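Endo-pectate lyase (Erwinia chrysanthemi, PDB 3B4N) cleaves polygalacturonate by calcium-dependent elimination, giving oligosaccharides with unsaturated non-reducing ends, and probably also acts on highly methylated pectins. Local coordinates at residues G288-I293 against N333-R338; V308-K313 against T322-E327; C121-T126 against V137-S142; A20-M25 against W37-S42; N83-V88 against S100-T105. One frame throughout, in Å; residues are numbered along the deposited sequence.

Interaction 1: residues G288-I293 against N333-R338; sequences GDVATI and NCKVSR
A291 and T292 pair in parallel with C334 and K335, the axes of the short strands 290-293 and 334-336 passing 4.7 Å apart at an angle of 5°. Backbone bonds alternate across the gap: A291 N gives to N333 O, K335 N to A291 O at 2.8 Å, and I293 N to K335 O. N333 adds a side-chain bond ahead of the strand. Chi1 (-53°) sets CG beside its own backbone N, and the amide then turns ND2 to D289 O at 2.8 Å, nearly straight at 166° and with the acceptor in the amide plane. The D289 carboxylate turns away to S253 OG and the backbone N of R264 and N284.

On the exposed face T292 and K335 lie side by side, T292 OG1 against K335 CB, while V290 CG1 touches K335 CG at 3.7 Å. The other face is buried: I293 CB rests on V336 CG2 at 3.8 Å, and C334 is tied by a disulfide to C309. Beyond the last backbone bond, water 1 donates to I293 O and accepts from S337 N. The parallel pairing, one face inward and one outward, is that of neighbouring coils in the right-handed parallel beta-helix.

Interaction 2: residues V308-K313 against T322-E327; sequences VCEEFK and TEKYGE
Y325 and G326 both face E311, which makes a classic beta bulge in the antiparallel hairpin of strands 309-313 and 323-327. E311 O accepts from Y325 N at 2.8 Å and, weakly, from G326 N, while E311 N gives to G326 O at 3.0 Å. Beyond the bulge the register has slipped by one, and K313 N bonds to E323 O.

Charged ends decorate both faces. On one, K324 is extended throughout, its CG anti to the backbone N (chi1 -176°), and runs alongside the F312 ring, with K324 CG 3.5 Å from F312 CE1. Its far end comes near E310. That salt bridge is long, 3.4 Å from E310 OE2 to K324 NZ, but water 4 closes it with short bonds to the same two atoms. On the other face K313 bends at chi3 (72°), and NZ meets E323 OE2 on its anti lone pair at 2.7 Å, a tight salt bridge. The Y325 side chain crosses K313 obliquely, its OH 3.3 Å from K313 CB. At the far end E327 OE2 takes the N-H of V308 at 2.8 Å from well above the carboxylate plane, and water 2 links OE2 to C309 N.

E311 turns its carboxylate inward, to T331 OG1 and R285 NH1. Strand 309-313 is hydrogen-bonded along its other edge to strand 276-284, so strand 323-327 is the outermost and antiparallel member of an otherwise parallel sheet of the beta-helix.

Interaction 3: residues C121-T126 against V137-S142; sequences CKPGAT and VTIGTS
P123 and T141 slide past each other in opposite directions, the pyrrolidine ring against the threonine methyl. T141 CG2 sits 3.5 Å from P123 CB, tighter than usual van der Waals contact, and also touches P123 CG. The methyl gets there because CG2 is anti to the T141 carbonyl carbon, with OG1 (chi1 52°) taking the place between N and C. The same ring leans on the neighbouring residues: P123 CD lies 4.2 Å from I139 CB, and CG comes near G140 O.

I139 CG2, beside its own backbone N, presses on C121 O at 3.1 Å, a close approach of a methyl to a carbonyl oxygen. C121 CB meets V137 CG2 more loosely at 4.3 Å, and the C121 sulfur is joined to C134. No hydrogen bond crosses between the two segments. The turn presenting the proline holds itself together: K122 to A125 is a type II turn, with A125 N bonded to K122 O at 3.1 Å.

Each segment finds backbone partners in the next coil, A125 with I155, and V137 and I139 with R165. The contact joins the turn leading into strand 125-128 to the residues around strand 138-139, I139 pointing inward onto L164 and I166 while P123 and T141 lie at the surface, in the first coil of the right-handed parallel beta-helix.

Interaction 4: residues A20-M25 against W37-S42; sequences AQTTLM and WSTDES. With EDO (1,2-ethanediol), chain G.
Q21 N gives a short bond to D40 OD1, 2.7 Å and 163°, meeting the carboxylate on its syn side. Q21 O is gripped twice, by D40 N and by T39 OG1, the hydroxyl coming from above the carbonyl plane at 3.1 Å. T39 OG1 in turn accepts from E41 N, an ST turn that bends the chain as the strand ends. Deeper in, T23 and S38 form a hydrogen-bonded pair, T23 N to S38 O and S38 N to T23 O, both 3.0 Å.

These are the antiparallel strands 22-29 and 32-39 of the N-terminal beta-sandwich, whose three- and four-stranded sheets are consistent with a fibronectin type III fold. Over T23 and S38 lies a 1,2-ethanediol, probably from the crystallisation liquor. Its O1 and S38 OG share a hydrogen bond of 2.8 Å, and O2 is 2.6 Å from T23 OG1. S38 OG also bonds to N163 ND2 of the beta-helix.

On the opposite face T22, L24 and W37 turn toward the other sheet. L24 CD1 meets W37 CB at 3.9 Å, while T22 CG2 lies beside W37 CD1 at 4.0 Å. T22 OG1 bonds across the sandwich to V98 O.

Interaction 5: residues N83-V88 against S100-T105; sequences NYWYWV and SNAVTT
T105 OG1 is held by two N-H groups of the facing chain: Y84 N at 2.9 Å and N83 ND2, the latter with the oxygen close to the amide plane. Y84 O is gripped twice, by T105 N nearly head-on and by T104 OG1, which stands above the carbonyl plane at 2.8 Å. In the middle the backbones pair regularly, Y86 N to V103 O and V103 N to Y86 O. At the other end a hydroxyl steps in again: S100 OG, placed between N and the carbonyl carbon (chi1 73°), accepts from V88 N at 2.9 Å and donates to N101 O, while S100 N returns a bond to V88 O.

Two indoles take up the opposite strand on their faces. T104 lies over W85, its OG1 3.2 Å above the ring plane, and its CB makes a CH-pi contact 3.5 Å from the centroid of the five-membered ring, 12° off the normal. A102 CB covers one face of W87 toward the rim, 3.2 Å from NE1, and S100 O lies in plane at the ring edge. On the sheet face opposite W85, Y86 CB packs on V103 CG2 at 3.8 Å; the Y86 hydroxyl is bonded to D75 and N33.

Hydroxyls thus supplement the backbone bonds at both ends of the regular Y86-V103 pair, while T104 CB-H and the A102 methyl on tryptophan faces add CH-pi and van der Waals contact.

In the fold
The five contacts fall into two domains. Interactions 4 and 5, with centres 14 Å apart, belong to the two sheets of the N-terminal sandwich and touch where L24 meets V103 and T22 meets S100. Interaction 3 opens the beta-helix and comes within about 5 Å of interaction 4 at the nearest atoms. Interactions 1 and 2 lie toward its C-terminal end, centres 12 Å apart, joined by the 2.0 Å C309 SG-C334 SG disulfide; interaction 1 is about 34 Å from interaction 3, centre to centre. Of the five, interaction 3 approaches the metals: the T141 side chain is about 12 Å from a zinc ion and 13 Å from the calcium ion.

Interaction 1: residues G288-I293 against N333-R338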
# COMPACT_ATOMS: atom_id res chain seq x y z
N GLY A 288 -0.13 -22.64 9.54
CA GLY A 288 -1.53 -22.25 9.59
C GLY A 288 -1.89 -20.90 9.01
O GLY A 288 -2.99 -20.40 9.25
N ASP A 289 -0.98 -20.30 8.25
CA ASP A 289 -1.25 -18.99 7.65
C ASP A 289 -2.42 -19.07 6.68
O ASP A 289 -2.61 -20.07 5.99
CB ASP A 289 -0.07 -18.49 6.83
CG ASP A 289 1.19 -18.29 7.64
OD1 ASP A 289 1.16 -18.35 8.89
OD2 ASP A 289 2.21 -18.05 6.99
N VAL A 290 -3.20 -18.00 6.60
CA VAL A 290 -4.31 -17.98 5.65
C VAL A 290 -4.40 -16.62 4.98
O VAL A 290 -4.45 -15.59 5.67
CB VAL A 290 -5.66 -18.25 6.31
CG1 VAL A 290 -6.75 -18.30 5.22
CG2 VAL A 290 -5.62 -19.58 7.07
N ALA A 291 -4.39 -16.61 3.65
CA ALA A 291 -4.52 -15.37 2.88
C ALA A 291 -5.93 -15.37 2.31
O ALA A 291 -6.30 -16.29 1.59
CB ALA A 291 -3.51 -15.33 1.76
N THR A 292 -6.70 -14.34 2.63
CA THR A 292 -8.07 -14.21 2.14
C THR A 292 -8.03 -13.00 1.21
O THR A 292 -7.86 -11.87 1.66
CB THR A 292 -9.02 -13.99 3.33
OG1 THR A 292 -8.96 -15.14 4.19
CG2 THR A 292 -10.46 -13.81 2.85
N ILE A 293 -8.22 -13.26 -0.08
CA ILE A 293 -8.10 -12.23 -1.12
C ILE A 293 -9.27 -12.08 -2.09
O ILE A 293 -9.76 -13.07 -2.64
CB ILE A 293 -6.84 -12.53 -1.99
CG1 ILE A 293 -5.60 -12.57 -1.12
CG2 ILE A 293 -6.69 -11.50 -3.10
CD1 ILE A 293 -4.37 -13.08 -1.85
N ASN A 333 -5.38 -22.66 3.15
CA ASN A 333 -4.46 -21.56 3.38
C ASN A 333 -4.49 -20.45 2.34
O ASN A 333 -4.04 -19.34 2.61
CB ASN A 333 -3.06 -22.13 3.54
CG ASN A 333 -3.02 -23.22 4.59
OD1 ASN A 333 -3.13 -24.41 4.29
ND2 ASN A 333 -2.91 -22.80 5.85
N CYS A 334 -5.03 -20.75 1.17
CA CYS A 334 -5.16 -19.75 0.11
C CYS A 334 -6.64 -19.57 -0.17
O CYS A 334 -7.21 -20.21 -1.06
CB CYS A 334 -4.43 -20.20 -1.15
SG CYS A 334 -2.63 -19.94 -1.13
N LYS A 335 -7.26 -18.69 0.61
CA LYS A 335 -8.68 -18.41 0.47
C LYS A 335 -8.87 -17.33 -0.59
O LYS A 335 -9.25 -16.19 -0.30
CB LYS A 335 -9.26 -17.96 1.81
CG LYS A 335 -9.42 -19.07 2.84
CD LYS A 335 -10.57 -20.00 2.46
CE LYS A 335 -10.80 -21.07 3.53
NZ LYS A 335 -11.93 -21.97 3.15
N VAL A 336 -8.58 -17.70 -1.83
CA VAL A 336 -8.74 -16.82 -2.96
C VAL A 336 -9.36 -17.66 -4.08
O VAL A 336 -8.97 -18.81 -4.31
CB VAL A 336 -7.39 -16.20 -3.41
CG1 VAL A 336 -6.41 -17.28 -3.84
CG2 VAL A 336 -7.62 -15.22 -4.56
N SER A 337 -10.36 -17.10 -4.74
CA SER A 337 -11.05 -17.78 -5.83
C SER A 337 -10.74 -17.01 -7.11
O SER A 337 -10.33 -15.86 -7.06
CB SER A 337 -12.56 -17.80 -5.60
OG SER A 337 -12.91 -18.38 -4.35
N ARG A 338 -10.95 -17.65 -8.26
CA ARG A 338 -10.71 -16.98 -9.54
C ARG A 338 -11.47 -15.67 -9.65
O ARG A 338 -11.02 -14.73 -10.29
CB ARG A 338 -11.11 -17.88 -10.71
CG ARG A 338 -9.95 -18.60 -11.37
CD ARG A 338 -9.59 -19.87 -10.64
NE ARG A 338 -8.66 -20.69 -11.42
CZ ARG A 338 -8.36 -21.95 -11.12
NH1 ARG A 338 -7.50 -22.63 -11.88
NH2 ARG A 338 -8.94 -22.54 -10.09
O HOH W 1 -11.65 -14.71 -3.71

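Interaction 2: residues V308-K313 against T322-E327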
# COMPACT_ATOMS: atom_id res chain seq x y z
N VAL A 308 -1.11 -15.72 -7.82
CA VAL A 308 -1.63 -14.89 -6.74
C VAL A 308 -1.21 -15.42 -5.38
O VAL A 308 -0.30 -14.86 -4.76
CB VAL A 308 -3.17 -14.75 -6.88
CG1 VAL A 308 -3.75 -13.93 -5.74
CG2 VAL A 308 -3.48 -14.08 -8.22
N CYS A 309 -1.82 -16.49 -4.91
CA CYS A 309 -1.46 -17.05 -3.61
C CYS A 309 -0.60 -18.28 -3.78
O CYS A 309 -0.97 -19.21 -4.49
CB CYS A 309 -2.72 -17.40 -2.83
SG CYS A 309 -2.49 -17.90 -1.08
N GLU A 310 0.57 -18.29 -3.14
CA GLU A 310 1.46 -19.43 -3.23
C GLU A 310 1.69 -19.99 -1.83
O GLU A 310 1.82 -19.23 -0.87
CB GLU A 310 2.80 -19.04 -3.85
CG GLU A 310 2.67 -18.57 -5.30
CD GLU A 310 4.00 -18.21 -5.92
OE1 GLU A 310 4.79 -17.50 -5.28
OE2 GLU A 310 4.25 -18.63 -7.07
N GLU A 311 1.70 -21.31 -1.74
CA GLU A 311 1.92 -21.99 -0.46
C GLU A 311 3.38 -22.41 -0.33
O GLU A 311 4.00 -22.84 -1.31
CB GLU A 311 1.00 -23.21 -0.35
CG GLU A 311 -0.45 -22.80 -0.12
CD GLU A 311 -1.42 -23.96 -0.03
OE1 GLU A 311 -2.61 -23.69 0.26
OE2 GLU A 311 -1.03 -25.13 -0.24
N PHE A 312 3.91 -22.24 0.87
CA PHE A 312 5.30 -22.56 1.20
C PHE A 312 5.35 -23.30 2.52
O PHE A 312 4.37 -23.38 3.25
CB PHE A 312 6.11 -21.29 1.44
CG PHE A 312 6.28 -20.42 0.24
CD1 PHE A 312 7.44 -20.49 -0.53
CD2 PHE A 312 5.30 -19.49 -0.10
CE1 PHE A 312 7.63 -19.65 -1.61
CE2 PHE A 312 5.47 -18.65 -1.19
CZ PHE A 312 6.64 -18.72 -1.95
N LYS A 313 6.54 -23.82 2.83
CA LYS A 313 6.79 -24.46 4.10
C LYS A 313 7.70 -23.47 4.81
O LYS A 313 8.76 -23.13 4.29
CB LYS A 313 7.54 -25.79 3.94
CG LYS A 313 7.74 -26.51 5.28
CD LYS A 313 8.71 -27.69 5.16
CE LYS A 313 10.13 -27.21 4.98
NZ LYS A 313 11.10 -28.34 4.93
N THR A 322 13.25 -23.89 3.66
CA THR A 322 11.90 -23.60 3.21
C THR A 322 11.68 -24.32 1.89
O THR A 322 12.63 -24.72 1.22
CB THR A 322 11.68 -22.09 2.97
OG1 THR A 322 12.56 -21.63 1.94
CG2 THR A 322 11.92 -21.30 4.25
N GLU A 323 10.41 -24.49 1.52
CA GLU A 323 10.05 -25.14 0.28
C GLU A 323 8.88 -24.38 -0.33
O GLU A 323 8.08 -23.80 0.40
CB GLU A 323 9.62 -26.59 0.53
CG GLU A 323 10.69 -27.49 1.11
CD GLU A 323 10.18 -28.90 1.39
OE1 GLU A 323 9.65 -29.54 0.45
OE2 GLU A 323 10.29 -29.36 2.54
N LYS A 324 8.80 -24.38 -1.66
CA LYS A 324 7.72 -23.70 -2.36
C LYS A 324 6.83 -24.76 -2.98
O LYS A 324 7.30 -25.57 -3.78
CB LYS A 324 8.29 -22.80 -3.46
CG LYS A 324 7.25 -21.98 -4.19
CD LYS A 324 7.89 -21.19 -5.32
CE LYS A 324 6.88 -20.31 -6.03
NZ LYS A 324 7.56 -19.54 -7.11
N TYR A 325 5.54 -24.76 -2.63
CA TYR A 325 4.61 -25.76 -3.16
C TYR A 325 3.88 -25.29 -4.42
O TYR A 325 3.43 -26.11 -5.22
CB TYR A 325 3.60 -26.15 -2.08
CG TYR A 325 4.23 -26.74 -0.83
CD1 TYR A 325 4.04 -26.14 0.41
CD2 TYR A 325 5.00 -27.90 -0.90
CE1 TYR A 325 4.61 -26.69 1.57
CE2 TYR A 325 5.57 -28.45 0.24
CZ TYR A 325 5.37 -27.85 1.47
OH TYR A 325 5.93 -28.40 2.61
N GLY A 326 3.76 -23.98 -4.59
CA GLY A 326 3.11 -23.45 -5.78
C GLY A 326 1.85 -22.64 -5.56
O GLY A 326 1.36 -22.51 -4.43
N GLU A 327 1.34 -22.09 -6.65
CA GLU A 327 0.11 -21.30 -6.61
C GLU A 327 -1.09 -22.19 -6.36
O GLU A 327 -1.21 -23.27 -6.95
CB GLU A 327 -0.09 -20.54 -7.92
CG GLU A 327 -1.43 -19.82 -7.99
CD GLU A 327 -1.58 -18.95 -9.22
OE1 GLU A 327 -1.06 -19.33 -10.29
OE2 GLU A 327 -2.25 -17.90 -9.12
O HOH W 2 -3.85 -17.99 -6.33
O HOH W 3 7.51 -16.86 -5.20
O HOH W 4 6.26 -17.68 -8.37

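Interaction 3: residues C121-T126 against V137-S142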
# COMPACT_ATOMS: atom_id res chain seq x y z
N CYS A 121 6.09 14.11 11.97
CA CYS A 121 6.54 13.01 11.13
C CYS A 121 7.97 13.23 10.66
O CYS A 121 8.22 13.88 9.65
CB CYS A 121 5.58 12.86 9.95
SG CYS A 121 3.86 12.86 10.54
N LYS A 122 8.90 12.68 11.44
CA LYS A 122 10.33 12.78 11.17
C LYS A 122 10.90 11.38 11.32
O LYS A 122 10.39 10.58 12.09
CB LYS A 122 11.00 13.71 12.19
CG LYS A 122 10.45 15.13 12.21
CD LYS A 122 10.89 15.91 10.98
CE LYS A 122 10.30 17.31 10.98
NZ LYS A 122 10.62 18.04 12.24
N PRO A 123 11.97 11.06 10.58
CA PRO A 123 12.57 9.73 10.68
C PRO A 123 12.90 9.35 12.12
O PRO A 123 13.50 10.14 12.87
CB PRO A 123 13.82 9.85 9.81
CG PRO A 123 13.34 10.75 8.72
CD PRO A 123 12.59 11.83 9.48
N GLY A 124 12.50 8.14 12.51
CA GLY A 124 12.76 7.65 13.85
C GLY A 124 11.66 7.90 14.86
O GLY A 124 11.73 7.42 15.99
N ALA A 125 10.65 8.65 14.46
CA ALA A 125 9.55 8.96 15.36
C ALA A 125 8.70 7.74 15.69
O ALA A 125 8.49 6.88 14.83
CB ALA A 125 8.68 10.05 14.76
N THR A 126 8.22 7.67 16.93
CA THR A 126 7.35 6.61 17.38
C THR A 126 6.03 7.23 17.81
O THR A 126 6.01 8.20 18.59
CB THR A 126 7.92 5.84 18.58
OG1 THR A 126 9.10 5.12 18.18
CG2 THR A 126 6.90 4.85 19.11
N VAL A 137 3.58 15.68 4.02
CA VAL A 137 5.02 15.95 3.96
C VAL A 137 5.80 14.72 3.51
O VAL A 137 5.28 13.61 3.53
CB VAL A 137 5.58 16.39 5.33
CG1 VAL A 137 4.86 17.65 5.81
CG2 VAL A 137 5.45 15.27 6.34
N THR A 138 7.05 14.95 3.12
CA THR A 138 7.95 13.89 2.68
C THR A 138 9.00 13.64 3.75
O THR A 138 9.48 14.57 4.39
CB THR A 138 8.70 14.29 1.39
OG1 THR A 138 7.77 14.43 0.31
CG2 THR A 138 9.75 13.24 1.02
N ILE A 139 9.34 12.37 3.95
CA ILE A 139 10.39 12.02 4.89
C ILE A 139 11.23 10.94 4.24
O ILE A 139 10.78 10.26 3.32
CB ILE A 139 9.87 11.50 6.25
CG1 ILE A 139 9.15 10.17 6.07
CG2 ILE A 139 8.99 12.56 6.90
CD1 ILE A 139 8.84 9.48 7.40
N GLY A 140 12.47 10.80 4.70
CA GLY A 140 13.34 9.79 4.15
C GLY A 140 14.72 9.94 4.74
O GLY A 140 15.07 11.00 5.26
N THR A 141 15.50 8.86 4.69
CA THR A 141 16.86 8.88 5.20
C THR A 141 17.75 8.39 4.07
O THR A 141 18.24 9.18 3.26
CB THR A 141 17.01 8.01 6.48
OG1 THR A 141 16.50 6.69 6.24
CG2 THR A 141 16.24 8.63 7.66
N SER A 142 17.93 7.07 3.98
CA SER A 142 18.77 6.51 2.93
C SER A 142 18.34 5.09 2.57
O SER A 142 17.41 4.54 3.17
CB SER A 142 20.22 6.47 3.41
OG SER A 142 20.33 5.68 4.58

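Interaction 4: residues A20-M25 against W37-S42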
# COMPACT_ATOMS: atom_id res chain seq x y z
N ALA A 20 -16.05 17.14 8.60
CA ALA A 20 -15.14 16.13 8.00
C ALA A 20 -14.08 16.80 7.15
O ALA A 20 -14.20 17.97 6.77
CB ALA A 20 -15.95 15.15 7.14
N GLN A 21 -13.01 16.06 6.85
CA GLN A 21 -11.93 16.59 6.05
C GLN A 21 -11.38 15.55 5.10
O GLN A 21 -11.56 14.35 5.30
CB GLN A 21 -10.79 17.10 6.94
CG GLN A 21 -11.14 18.33 7.75
CD GLN A 21 -10.01 18.78 8.66
OE1 GLN A 21 -9.58 18.04 9.55
NE2 GLN A 21 -9.51 19.99 8.43
N THR A 22 -10.73 16.03 4.05
CA THR A 22 -10.11 15.16 3.05
C THR A 22 -8.75 15.75 2.72
O THR A 22 -8.64 16.94 2.45
CB THR A 22 -10.95 15.11 1.76
OG1 THR A 22 -12.27 14.65 2.06
CG2 THR A 22 -10.31 14.17 0.74
N THR A 23 -7.71 14.92 2.76
CA THR A 23 -6.36 15.35 2.41
C THR A 23 -5.94 14.56 1.18
O THR A 23 -6.03 13.33 1.16
CB THR A 23 -5.36 15.11 3.55
OG1 THR A 23 -5.70 15.93 4.68
CG2 THR A 23 -3.94 15.46 3.10
N LEU A 24 -5.49 15.28 0.17
CA LEU A 24 -5.08 14.71 -1.10
C LEU A 24 -3.58 14.82 -1.34
O LEU A 24 -2.95 15.81 -0.96
CB LEU A 24 -5.82 15.43 -2.22
CG LEU A 24 -5.55 14.98 -3.67
CD1 LEU A 24 -5.98 13.53 -3.83
CD2 LEU A 24 -6.33 15.87 -4.65
N MET A 25 -3.01 13.78 -1.95
CA MET A 25 -1.60 13.77 -2.32
C MET A 25 -1.50 13.27 -3.75
O MET A 25 -2.36 12.53 -4.23
CB MET A 25 -0.80 12.85 -1.40
CG MET A 25 -0.70 13.38 0.01
SD MET A 25 0.14 12.21 1.08
CE MET A 25 1.72 12.35 0.50
N TRP A 37 -5.85 9.82 -1.29
CA TRP A 37 -6.40 10.71 -0.29
C TRP A 37 -6.88 9.95 0.92
O TRP A 37 -7.04 8.73 0.88
CB TRP A 37 -7.56 11.54 -0.86
CG TRP A 37 -8.73 10.72 -1.36
CD1 TRP A 37 -9.87 10.40 -0.67
CD2 TRP A 37 -8.86 10.11 -2.65
NE1 TRP A 37 -10.69 9.62 -1.44
CE2 TRP A 37 -10.10 9.43 -2.67
CE3 TRP A 37 -8.05 10.08 -3.79
CZ2 TRP A 37 -10.55 8.72 -3.79
CZ3 TRP A 37 -8.49 9.37 -4.90
CH2 TRP A 37 -9.73 8.70 -4.89
N SER A 38 -7.06 10.67 2.01
CA SER A 38 -7.62 10.09 3.22
C SER A 38 -8.79 11.01 3.56
O SER A 38 -8.76 12.20 3.28
CB SER A 38 -6.61 10.07 4.37
OG SER A 38 -6.26 11.38 4.78
N THR A 39 -9.83 10.44 4.15
CA THR A 39 -10.97 11.24 4.55
C THR A 39 -11.52 10.65 5.83
O THR A 39 -11.41 9.44 6.06
CB THR A 39 -12.09 11.25 3.46
OG1 THR A 39 -13.15 12.11 3.90
CG2 THR A 39 -12.65 9.85 3.22
N ASP A 40 -12.07 11.50 6.69
CA ASP A 40 -12.67 11.02 7.92
C ASP A 40 -14.20 11.08 7.84
O ASP A 40 -14.89 10.95 8.85
CB ASP A 40 -12.17 11.79 9.14
CG ASP A 40 -12.25 13.29 8.96
OD1 ASP A 40 -13.09 13.74 8.16
OD2 ASP A 40 -11.49 14.01 9.63
N GLU A 41 -14.72 11.31 6.63
CA GLU A 41 -16.17 11.33 6.44
C GLU A 41 -16.62 9.89 6.69
O GLU A 41 -16.10 8.95 6.08
CB GLU A 41 -16.53 11.77 5.01
CG GLU A 41 -17.98 11.48 4.62
CD GLU A 41 -18.98 12.05 5.60
OE1 GLU A 41 -19.96 11.34 5.94
OE2 GLU A 41 -18.80 13.21 6.02
N SER A 42 -17.60 9.70 7.58
CA SER A 42 -18.06 8.36 7.92
C SER A 42 -19.15 7.75 7.05
O SER A 42 -19.31 6.53 7.01
CB SER A 42 -18.53 8.34 9.37
OG SER A 42 -19.60 9.25 9.56
C1 EDO G . -8.66 13.46 6.47
O1 EDO G . -8.28 11.98 6.56
C2 EDO G . -7.72 14.41 7.22
O2 EDO G . -6.31 14.27 6.57

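Interaction 5: residues N83-V88 against S100-T105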
# COMPACT_ATOMS: atom_id res chain seq x y z
N ASN A 83 0.24 21.86 -17.07
CA ASN A 83 0.31 21.54 -15.65
C ASN A 83 -1.13 21.32 -15.22
O ASN A 83 -2.05 21.91 -15.79
CB ASN A 83 0.92 22.69 -14.86
CG ASN A 83 2.44 22.68 -14.90
OD1 ASN A 83 3.07 23.69 -15.19
ND2 ASN A 83 3.03 21.53 -14.60
N TYR A 84 -1.33 20.45 -14.24
CA TYR A 84 -2.67 20.17 -13.76
C TYR A 84 -2.82 20.31 -12.26
O TYR A 84 -1.87 20.12 -11.50
CB TYR A 84 -3.09 18.75 -14.16
CG TYR A 84 -3.14 18.53 -15.65
CD1 TYR A 84 -2.00 18.18 -16.35
CD2 TYR A 84 -4.33 18.71 -16.35
CE1 TYR A 84 -2.04 18.01 -17.73
CE2 TYR A 84 -4.38 18.54 -17.74
CZ TYR A 84 -3.23 18.19 -18.41
OH TYR A 84 -3.26 18.01 -19.78
N TRP A 85 -4.03 20.66 -11.85
CA TRP A 85 -4.40 20.77 -10.45
C TRP A 85 -5.55 19.79 -10.27
O TRP A 85 -6.42 19.66 -11.14
CB TRP A 85 -4.88 22.19 -10.10
CG TRP A 85 -3.78 23.15 -9.82
CD1 TRP A 85 -3.36 23.59 -8.60
CD2 TRP A 85 -2.92 23.76 -10.79
NE1 TRP A 85 -2.29 24.44 -8.74
CE2 TRP A 85 -2.00 24.56 -10.08
CE3 TRP A 85 -2.84 23.71 -12.18
CZ2 TRP A 85 -1.00 25.31 -10.72
CZ3 TRP A 85 -1.85 24.45 -12.82
CH2 TRP A 85 -0.94 25.24 -12.08
N TYR A 86 -5.53 19.10 -9.14
CA TYR A 86 -6.56 18.12 -8.80
C TYR A 86 -7.15 18.38 -7.42
O TYR A 86 -6.48 18.90 -6.54
CB TYR A 86 -5.97 16.71 -8.78
CG TYR A 86 -5.48 16.19 -10.10
CD1 TYR A 86 -6.32 15.47 -10.94
CD2 TYR A 86 -4.15 16.36 -10.48
CE1 TYR A 86 -5.84 14.92 -12.14
CE2 TYR A 86 -3.67 15.83 -11.66
CZ TYR A 86 -4.51 15.11 -12.48
OH TYR A 86 -4.02 14.58 -13.65
N TRP A 87 -8.41 17.99 -7.27
CA TRP A 87 -9.13 18.06 -6.01
C TRP A 87 -10.00 16.82 -5.96
O TRP A 87 -10.43 16.31 -7.00
CB TRP A 87 -10.11 19.24 -5.94
CG TRP A 87 -9.51 20.60 -5.89
CD1 TRP A 87 -9.31 21.37 -4.78
CD2 TRP A 87 -9.07 21.37 -7.00
NE1 TRP A 87 -8.79 22.59 -5.14
CE2 TRP A 87 -8.62 22.61 -6.50
CE3 TRP A 87 -9.00 21.14 -8.39
CZ2 TRP A 87 -8.13 23.62 -7.33
CZ3 TRP A 87 -8.50 22.14 -9.21
CH2 TRP A 87 -8.07 23.37 -8.68
N VAL A 88 -10.26 16.31 -4.76
CA VAL A 88 -11.15 15.18 -4.60
C VAL A 88 -12.27 15.64 -3.67
O VAL A 88 -12.02 16.20 -2.60
CB VAL A 88 -10.44 13.94 -4.01
CG1 VAL A 88 -11.47 12.91 -3.56
CG2 VAL A 88 -9.52 13.33 -5.06
N SER A 100 -11.06 18.24 -0.74
CA SER A 100 -9.66 18.20 -0.36
C SER A 100 -8.90 19.45 -0.76
O SER A 100 -9.40 20.34 -1.45
CB SER A 100 -8.98 17.03 -1.06
OG SER A 100 -8.81 17.33 -2.45
N ASN A 101 -7.66 19.50 -0.28
CA ASN A 101 -6.73 20.55 -0.64
C ASN A 101 -6.43 20.24 -2.10
O ASN A 101 -6.66 19.12 -2.58
CB ASN A 101 -5.43 20.39 0.14
CG ASN A 101 -4.84 18.99 -0.01
OD1 ASN A 101 -3.84 18.77 -0.71
ND2 ASN A 101 -5.47 18.04 0.64
N ALA A 102 -5.90 21.22 -2.81
CA ALA A 102 -5.52 21.02 -4.20
C ALA A 102 -4.09 20.47 -4.24
O ALA A 102 -3.29 20.72 -3.34
CB ALA A 102 -5.56 22.34 -4.96
N VAL A 103 -3.79 19.68 -5.27
CA VAL A 103 -2.44 19.19 -5.49
C VAL A 103 -2.16 19.53 -6.95
O VAL A 103 -3.09 19.67 -7.75
CB VAL A 103 -2.27 17.67 -5.28
CG1 VAL A 103 -2.49 17.33 -3.82
CG2 VAL A 103 -3.21 16.91 -6.18
N THR A 104 -0.89 19.67 -7.31
CA THR A 104 -0.56 20.04 -8.67
C THR A 104 0.74 19.44 -9.17
O THR A 104 1.61 19.07 -8.38
CB THR A 104 -0.45 21.58 -8.78
OG1 THR A 104 -0.17 21.95 -10.13
CG2 THR A 104 0.68 22.09 -7.89
N THR A 105 0.85 19.34 -10.49
CA THR A 105 2.05 18.81 -11.12
C THR A 105 3.04 19.96 -11.31
O THR A 105 4.21 19.74 -11.62
CB THR A 105 1.75 18.23 -12.52
OG1 THR A 105 1.19 19.26 -13.34
CG2 THR A 105 0.77 17.07 -12.43